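Local structure of berberine bridge enzyme-like protein (Arabidopsis thaliana, 5D79) at residues E456-T459 with P460-S463; F473-M476 with D477-M480. The protein is a secreted FAD-dependent oxidoreductase of the berberine bridge enzyme family that takes part in adaptation to salt stress. All coordinates share one frame; numbering follows the deposited sequence.

Interaction 1 of 2, residues E456-T459 with P460-S463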
ATOM      1  N   GLU A 456       4.435  19.873  -6.360  1.00 22.03           N
ATOM      2  CA  GLU A 456       5.435  20.793  -6.889  1.00 23.80           C
ATOM      3  C   GLU A 456       5.801  21.841  -5.828  1.00 21.73           C
ATOM      4  O   GLU A 456       6.977  22.164  -5.647  1.00 19.12           O
ATOM      5  CB  GLU A 456       4.941  21.473  -8.173  1.00 22.70           C
ATOM      6  CG  GLU A 456       4.797  20.539  -9.366  1.00 24.17           C
ATOM      7  CD  GLU A 456       6.060  19.758  -9.664  1.00 26.62           C
ATOM      8  OE1 GLU A 456       7.117  20.391  -9.843  1.00 29.45           O
ATOM      9  OE2 GLU A 456       5.999  18.510  -9.715  1.00 28.27           O
ATOM     10  N   PHE A 457       4.799  22.346  -5.115  1.00 17.95           N
ATOM     11  CA  PHE A 457       5.064  23.346  -4.108  1.00 18.42           C
ATOM     12  C   PHE A 457       6.003  22.802  -3.040  1.00 21.17           C
ATOM     13  O   PHE A 457       6.869  23.524  -2.544  1.00 24.22           O
ATOM     14  CB  PHE A 457       3.786  23.852  -3.440  1.00 18.12           C
ATOM     15  CG  PHE A 457       4.066  24.667  -2.209  1.00 21.93           C
ATOM     16  CD1 PHE A 457       4.597  25.948  -2.320  1.00 22.43           C
ATOM     17  CD2 PHE A 457       3.873  24.134  -0.945  1.00 20.26           C
ATOM     18  CE1 PHE A 457       4.901  26.697  -1.196  1.00 21.69           C
ATOM     19  CE2 PHE A 457       4.180  24.881   0.184  1.00 21.61           C
ATOM     20  CZ  PHE A 457       4.697  26.166   0.056  1.00 19.33           C
ATOM     21  N   MET A 458       5.839  21.528  -2.698  1.00 21.34           N
ATOM     22  CA  MET A 458       6.566  20.935  -1.573  1.00 18.73           C
ATOM     23  C   MET A 458       8.019  20.576  -1.889  1.00 17.96           C
ATOM     24  O   MET A 458       8.759  20.196  -0.989  1.00 18.83           O
ATOM     25  CB  MET A 458       5.833  19.684  -1.077  1.00 12.48           C
ATOM     26  CG  MET A 458       4.560  19.972  -0.316  1.00 12.40           C
ATOM     27  SD  MET A 458       4.895  20.719   1.290  1.00 18.53           S
ATOM     28  CE  MET A 458       5.735  19.374   2.115  1.00 11.81           C
ATOM     29  N   THR A 459       8.416  20.698  -3.156  1.00 19.01           N
ATOM     30  CA  THR A 459       9.753  20.306  -3.615  1.00 13.76           C
ATOM     31  C   THR A 459      10.914  20.768  -2.703  1.00 18.85           C
ATOM     32  O   THR A 459      11.696  19.935  -2.245  1.00 18.11           O
ATOM     33  CB  THR A 459      10.011  20.819  -5.048  1.00 14.47           C
ATOM     34  OG1 THR A 459       8.990  20.334  -5.932  1.00 14.43           O
ATOM     35  CG2 THR A 459      11.383  20.370  -5.543  1.00 14.65           C
ATOM     36  N   PRO A 460      11.023  22.079  -2.402  1.00 18.06           N
ATOM     37  CA  PRO A 460      12.192  22.480  -1.615  1.00 16.67           C
ATOM     38  C   PRO A 460      12.236  21.959  -0.182  1.00 18.31           C
ATOM     39  O   PRO A 460      13.241  22.167   0.471  1.00 18.79           O
ATOM     40  CB  PRO A 460      12.073  24.003  -1.593  1.00 20.25           C
ATOM     41  CG  PRO A 460      10.627  24.248  -1.657  1.00 20.94           C
ATOM     42  CD  PRO A 460      10.121  23.225  -2.624  1.00 19.41           C
ATOM     43  N   TYR A 461      11.179  21.313   0.294  1.00 20.67           N
ATOM     44  CA  TYR A 461      11.052  20.991   1.711  1.00 17.67           C
ATOM     45  C   TYR A 461      11.167  19.496   2.011  1.00 15.81           C
ATOM     46  O   TYR A 461      11.274  19.093   3.172  1.00 15.35           O
ATOM     47  CB  TYR A 461       9.717  21.511   2.240  1.00 14.78           C
ATOM     48  CG  TYR A 461       9.416  22.951   1.891  1.00 18.70           C
ATOM     49  CD1 TYR A 461      10.223  23.975   2.364  1.00 18.73           C
ATOM     50  CD2 TYR A 461       8.307  23.292   1.107  1.00 17.72           C
ATOM     51  CE1 TYR A 461       9.955  25.298   2.061  1.00 21.44           C
ATOM     52  CE2 TYR A 461       8.028  24.626   0.798  1.00 19.80           C
ATOM     53  CZ  TYR A 461       8.863  25.620   1.283  1.00 22.03           C
ATOM     54  OH  TYR A 461       8.629  26.946   1.010  1.00 24.34           O
ATOM     55  N   VAL A 462      11.133  18.679   0.964  1.00 14.02           N
ATOM     56  CA  VAL A 462      11.198  17.234   1.133  1.00 16.50           C
ATOM     57  C   VAL A 462      12.534  16.660   0.632  1.00 21.58           C
ATOM     58  O   VAL A 462      13.421  17.413   0.198  1.00 19.88           O
ATOM     59  CB  VAL A 462      10.021  16.534   0.418  1.00 15.09           C
ATOM     60  CG1 VAL A 462       8.693  17.053   0.977  1.00 13.30           C
ATOM     61  CG2 VAL A 462      10.103  16.736  -1.093  1.00 16.44           C
ATOM     62  N   SER A 463      12.683  15.332   0.723  1.00 22.59           N
ATOM     63  CA  SER A 463      13.935  14.664   0.363  1.00 17.83           C
ATOM     64  C   SER A 463      14.277  14.965  -1.086  1.00 18.66           C
ATOM     65  O   SER A 463      13.388  15.221  -1.904  1.00 17.08           O
ATOM     66  CB  SER A 463      13.847  13.149   0.593  1.00 15.91           C
ATOM     67  OG  SER A 463      13.001  12.517  -0.355  1.00 16.18           O
TER
HETATM   68  O   HOH W   1      12.673  17.428  -3.482  1.00 13.01           O
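Where helix 441-458 runs into a short 3-10 turn over Thr459, Pro460 and Tyr461, the backbone N-H of Tyr461 reaches back three residues to Met458 O at 3.0 Å. Val462 N adds only weak bonds to Met458 O and Thr459 O, and Pro460, lacking an N-H, gives none. A water joins the carbonyl oxygens of Thr459 and Ser463, donating to both. Thr459 OG1 turns back into the helix, 2.7 Å from Glu456 O, which also takes the N-H of Thr459 from the same face; Arg467 is a second partner of this hydroxyl. The Tyr461 ring is covered on one face by Pro460 CG, 3.5 Å above its centre. With CG anti to the backbone N (chi1 168°), Phe457 brings its CZ to 3.7 Å from Tyr461 CE2, the ring planes turned 56° apart. Met458, folded at chi2 and chi3, lays its CE 3.9 Å from Val462 CG1. Phe457, Met458 and Tyr461 pack against helix 378-388, while Val462 rests on strand 363-372 and Ser463 pairs its backbone with Phe371.

Interaction 2 of 2, residues F473-M476 with D477-M480. With FAD (flavin-adenine dinucleotide), chain E.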
ATOM      1  N   PHE A 473       2.424   3.488  -3.223  1.00 21.19           N
ATOM      2  CA  PHE A 473       1.675   4.579  -3.853  1.00 22.20           C
ATOM      3  C   PHE A 473       2.213   4.792  -5.279  1.00 21.85           C
ATOM      4  O   PHE A 473       2.874   5.791  -5.547  1.00 23.08           O
ATOM      5  CB  PHE A 473       1.776   5.887  -3.039  1.00 19.02           C
ATOM      6  CG  PHE A 473       1.197   5.806  -1.635  1.00 17.69           C
ATOM      7  CD1 PHE A 473       0.097   5.003  -1.352  1.00 19.89           C
ATOM      8  CD2 PHE A 473       1.761   6.541  -0.593  1.00 14.44           C
ATOM      9  CE1 PHE A 473      -0.434   4.934  -0.054  1.00 17.12           C
ATOM     10  CE2 PHE A 473       1.246   6.472   0.703  1.00 14.41           C
ATOM     11  CZ  PHE A 473       0.146   5.669   0.971  1.00 15.93           C
ATOM     12  N   LYS A 474       1.953   3.847  -6.182  1.00 19.43           N
ATOM     13  CA  LYS A 474       2.493   3.920  -7.545  1.00 21.20           C
ATOM     14  C   LYS A 474       2.105   5.219  -8.268  1.00 20.52           C
ATOM     15  O   LYS A 474       0.942   5.633  -8.250  1.00 24.87           O
ATOM     16  CB  LYS A 474       2.043   2.712  -8.382  1.00 26.11           C
ATOM     17  CG  LYS A 474       3.098   1.624  -8.559  1.00 29.29           C
ATOM     18  CD  LYS A 474       2.683   0.656  -9.655  1.00 31.45           C
ATOM     19  CE  LYS A 474       3.150  -0.772  -9.368  1.00 34.88           C
ATOM     20  NZ  LYS A 474       2.476  -1.757 -10.275  1.00 34.21           N
ATOM     21  N   ASP A 475       3.094   5.854  -8.897  1.00 16.92           N
ATOM     22  CA  ASP A 475       2.896   7.136  -9.557  1.00 19.31           C
ATOM     23  C   ASP A 475       3.645   7.186 -10.904  1.00 21.00           C
ATOM     24  O   ASP A 475       4.865   7.347 -10.964  1.00 17.62           O
ATOM     25  CB  ASP A 475       3.341   8.269  -8.619  1.00 19.63           C
ATOM     26  CG  ASP A 475       3.011   9.656  -9.158  1.00 19.40           C
ATOM     27  OD1 ASP A 475       2.231   9.782 -10.140  1.00 16.81           O
ATOM     28  OD2 ASP A 475       3.545  10.627  -8.576  1.00 19.73           O
ATOM     29  N   MET A 476       2.891   7.033 -11.986  1.00 23.80           N
ATOM     30  CA  MET A 476       3.445   7.087 -13.336  1.00 27.19           C
ATOM     31  C   MET A 476       4.080   8.429 -13.652  1.00 22.19           C
ATOM     32  O   MET A 476       4.892   8.535 -14.573  1.00 20.65           O
ATOM     33  CB  MET A 476       2.351   6.798 -14.359  1.00 32.95           C
ATOM     34  CG  MET A 476       1.685   5.477 -14.143  1.00 34.89           C
ATOM     35  SD  MET A 476       2.834   4.203 -14.614  1.00 43.65           S
ATOM     36  CE  MET A 476       2.231   3.924 -16.282  1.00 36.00           C
ATOM     37  N   ASP A 477       3.685   9.450 -12.894  1.00 22.57           N
ATOM     38  CA  ASP A 477       4.192  10.805 -13.082  1.00 26.69           C
ATOM     39  C   ASP A 477       5.660  10.936 -12.682  1.00 24.88           C
ATOM     40  O   ASP A 477       6.314  11.906 -13.063  1.00 23.89           O
ATOM     41  CB  ASP A 477       3.346  11.815 -12.297  1.00 28.45           C
ATOM     42  CG  ASP A 477       1.967  12.026 -12.907  1.00 33.69           C
ATOM     43  OD1 ASP A 477       1.735  11.559 -14.051  1.00 32.47           O
ATOM     44  OD2 ASP A 477       1.122  12.674 -12.249  1.00 36.42           O
ATOM     45  N   LEU A 478       6.174   9.961 -11.931  1.00 23.35           N
ATOM     46  CA  LEU A 478       7.613   9.899 -11.643  1.00 26.93           C
ATOM     47  C   LEU A 478       8.404   9.312 -12.830  1.00 26.33           C
ATOM     48  O   LEU A 478       9.638   9.397 -12.877  1.00 26.69           O
ATOM     49  CB  LEU A 478       7.883   9.077 -10.375  1.00 26.62           C
ATOM     50  CG  LEU A 478       6.952   9.294  -9.180  1.00 26.19           C
ATOM     51  CD1 LEU A 478       7.335   8.364  -8.036  1.00 25.39           C
ATOM     52  CD2 LEU A 478       6.960  10.747  -8.734  1.00 24.81           C
ATOM     53  N   GLY A 479       7.682   8.705 -13.774  1.00 25.54           N
ATOM     54  CA  GLY A 479       8.280   8.149 -14.976  1.00 25.85           C
ATOM     55  C   GLY A 479       7.806   6.742 -15.309  1.00 26.50           C
ATOM     56  O   GLY A 479       7.369   6.008 -14.428  1.00 27.59           O
ATOM     57  N   MET A 480       7.894   6.371 -16.584  1.00 25.98           N
ATOM     58  CA  MET A 480       7.550   5.023 -17.032  1.00 28.01           C
ATOM     59  C   MET A 480       8.393   4.629 -18.250  1.00 29.39           C
ATOM     60  O   MET A 480       9.059   5.472 -18.845  1.00 29.58           O
ATOM     61  CB  MET A 480       6.060   4.929 -17.356  1.00 29.58           C
ATOM     62  CG  MET A 480       5.576   5.958 -18.363  1.00 33.02           C
ATOM     63  SD  MET A 480       3.824   5.778 -18.743  1.00 47.97           S
ATOM     64  CE  MET A 480       3.803   4.206 -19.614  1.00 27.64           C
TER
HETATM   65  PA  FAD E 603      -3.252  -4.865  -6.442  1.00 19.33           P
HETATM   66  O1A FAD E 603      -3.685  -3.864  -7.484  1.00 16.53           O
HETATM   67  O2A FAD E 603      -4.000  -6.174  -6.539  1.00 22.48           O
HETATM   68  O5B FAD E 603      -1.653  -5.079  -6.530  1.00 21.27           O
HETATM   69  C5B FAD E 603      -0.766  -3.973  -6.629  1.00 21.66           C
HETATM   70  C4B FAD E 603       0.584  -4.352  -7.253  1.00 19.79           C
HETATM   71  O4B FAD E 603       1.074  -5.526  -6.630  1.00 17.36           O
HETATM   72  C3B FAD E 603       0.445  -4.646  -8.740  1.00 21.02           C
HETATM   73  O3B FAD E 603       1.583  -4.213  -9.454  1.00 17.24           O
HETATM   74  C2B FAD E 603       0.316  -6.158  -8.776  1.00 24.69           C
HETATM   75  O2B FAD E 603       0.779  -6.714  -9.994  1.00 24.27           O
HETATM   76  C1B FAD E 603       1.119  -6.599  -7.556  1.00 18.46           C
HETATM   77  N9A FAD E 603       0.643  -7.849  -6.926  1.00 16.91           N
HETATM   78  C8A FAD E 603      -0.543  -8.090  -6.270  1.00 16.45           C
HETATM   79  N7A FAD E 603      -0.541  -9.378  -5.838  1.00 16.40           N
HETATM   80  C5A FAD E 603       0.625  -9.961  -6.204  1.00 17.79           C
HETATM   81  C6A FAD E 603       1.154 -11.241  -6.032  1.00 18.31           C
HETATM   82  N6A FAD E 603       0.594 -12.102  -5.190  1.00 17.68           N
HETATM   83  N1A FAD E 603       2.406 -11.537  -6.535  1.00 19.49           N
HETATM   84  C2A FAD E 603       3.132 -10.571  -7.196  1.00 15.59           C
HETATM   85  N3A FAD E 603       2.600  -9.307  -7.367  1.00 17.51           N
HETATM   86  C4A FAD E 603       1.374  -9.006  -6.882  1.00 18.39           C
HETATM   87  N1  FAD E 603      -0.603   1.388   1.649  1.00 18.24           N
HETATM   88  C2  FAD E 603       0.036   1.590   2.860  1.00 23.95           C
HETATM   89  O2  FAD E 603       1.069   0.967   3.135  1.00 15.93           O
HETATM   90  N3  FAD E 603      -0.505   2.485   3.775  1.00 28.03           N
HETATM   91  C4  FAD E 603      -1.669   3.182   3.497  1.00 25.29           C
HETATM   92  O4  FAD E 603      -2.180   3.878   4.376  1.00 24.15           O
HETATM   93  C4X FAD E 603      -2.322   2.959   2.284  1.00 22.61           C
HETATM   94  N5  FAD E 603      -3.557   3.533   2.022  1.00 19.88           N
HETATM   95  C5X FAD E 603      -4.318   3.059   0.963  1.00 19.29           C
HETATM   96  C6  FAD E 603      -5.654   3.426   0.813  1.00 19.06           C
HETATM   97  C7  FAD E 603      -6.406   2.947  -0.263  1.00 20.95           C
HETATM   98  C7M FAD E 603      -7.839   3.358  -0.421  1.00 20.66           C
HETATM   99  C8  FAD E 603      -5.834   2.056  -1.174  1.00 21.00           C
HETATM  100  C8M FAD E 603      -6.611   1.546  -2.352  1.00 16.28           C
HETATM  101  C9  FAD E 603      -4.500   1.693  -1.025  1.00 23.36           C
HETATM  102  C9A FAD E 603      -3.727   2.230   0.008  1.00 22.54           C
HETATM  103  N10 FAD E 603      -2.387   1.898   0.141  1.00 17.20           N
HETATM  104  C10 FAD E 603      -1.791   2.032   1.379  1.00 16.46           C
HETATM  105  C1' FAD E 603      -1.626   1.330  -1.017  1.00 11.40           C
HETATM  106  C2' FAD E 603      -1.664  -0.185  -1.085  1.00 14.78           C
HETATM  107  O2' FAD E 603      -0.961  -0.715   0.017  1.00 20.14           O
HETATM  108  C3' FAD E 603      -1.027  -0.602  -2.405  1.00 15.36           C
HETATM  109  O3' FAD E 603      -1.847  -0.144  -3.459  1.00 19.46           O
HETATM  110  C4' FAD E 603      -0.918  -2.101  -2.540  1.00 12.97           C
HETATM  111  O4' FAD E 603       0.097  -2.423  -3.453  1.00 14.89           O
HETATM  112  C5' FAD E 603      -2.207  -2.646  -3.115  1.00 13.28           C
HETATM  113  O5' FAD E 603      -2.235  -4.040  -2.919  1.00 15.51           O
HETATM  114  P   FAD E 603      -3.474  -4.847  -3.538  1.00 18.14           P
HETATM  115  O1P FAD E 603      -3.197  -6.326  -3.491  1.00 15.08           O
HETATM  116  O2P FAD E 603      -4.754  -4.509  -2.814  1.00 13.22           O
HETATM  117  O3P FAD E 603      -3.509  -4.179  -5.006  1.00 22.20           O
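Asp475 holds CG anti to its own N (chi1 -173°), a setting that swings OD1 forward to Asp477 N at 3.1 Å and closes an Asx turn at the start of a short 3-10 segment. The N-H comes from well above the carboxylate plane. Two backbone bonds wind the turn: Leu478 N meets Asp475 O at 3.1 Å, and Gly479 N meets Met476 O at 2.9 Å. Gly479 then leaves with a positive phi of 133°, a backbone shape that suits a residue without a side chain.

The carboxylate of Asp475 is buried and doubly held from strand 363-372, by salt bridges from Lys366 to OD1 and Lys368 to OD2; these lysines probably keep it ionised and offset the nearness of Asp477, whose OD2 stands 3.7 Å from Asp475 OD1. Leu478 crosses the aspartate at about a right angle and brings CD2 close to OD2.

The residues leading into this turn belong to the FAD pocket. Phe473 sets CE1 3.5 Å from C10 of the isoalloxazine, and its ring is stacked with that of Tyr113. Lys474 extends to the other half of the cofactor, where NZ donates to the ribose oxygen O3B at 2.7 Å. Just past the turn, Met480, its CG wedged between backbone N and carbonyl carbon (chi1 55°), crosses the bent chain of Met476, whose CE lies 3.5 Å from Met480 SD.

Overall arrangement
The two contacts follow one another in the segment that links helix 441-458 to helix 488-500: interaction 1 leads out of the first helix, and interaction 2 comes ten residues later. Their centres are about 17 Å apart and their nearest atoms about 7 Å, without touching. What they share is strand 363-372, an outermost strand of the seven-stranded antiparallel sheet, which they touch at different positions: Val462 and Ser463 meet it at Asp370 to Val372, and Asp475 meets it at Lys366 and Lys368. The same linking segment is thus tied to one edge of the sheet twice, first at interaction 1, away from the cofactor, and then at interaction 2, which lies at the FAD pocket.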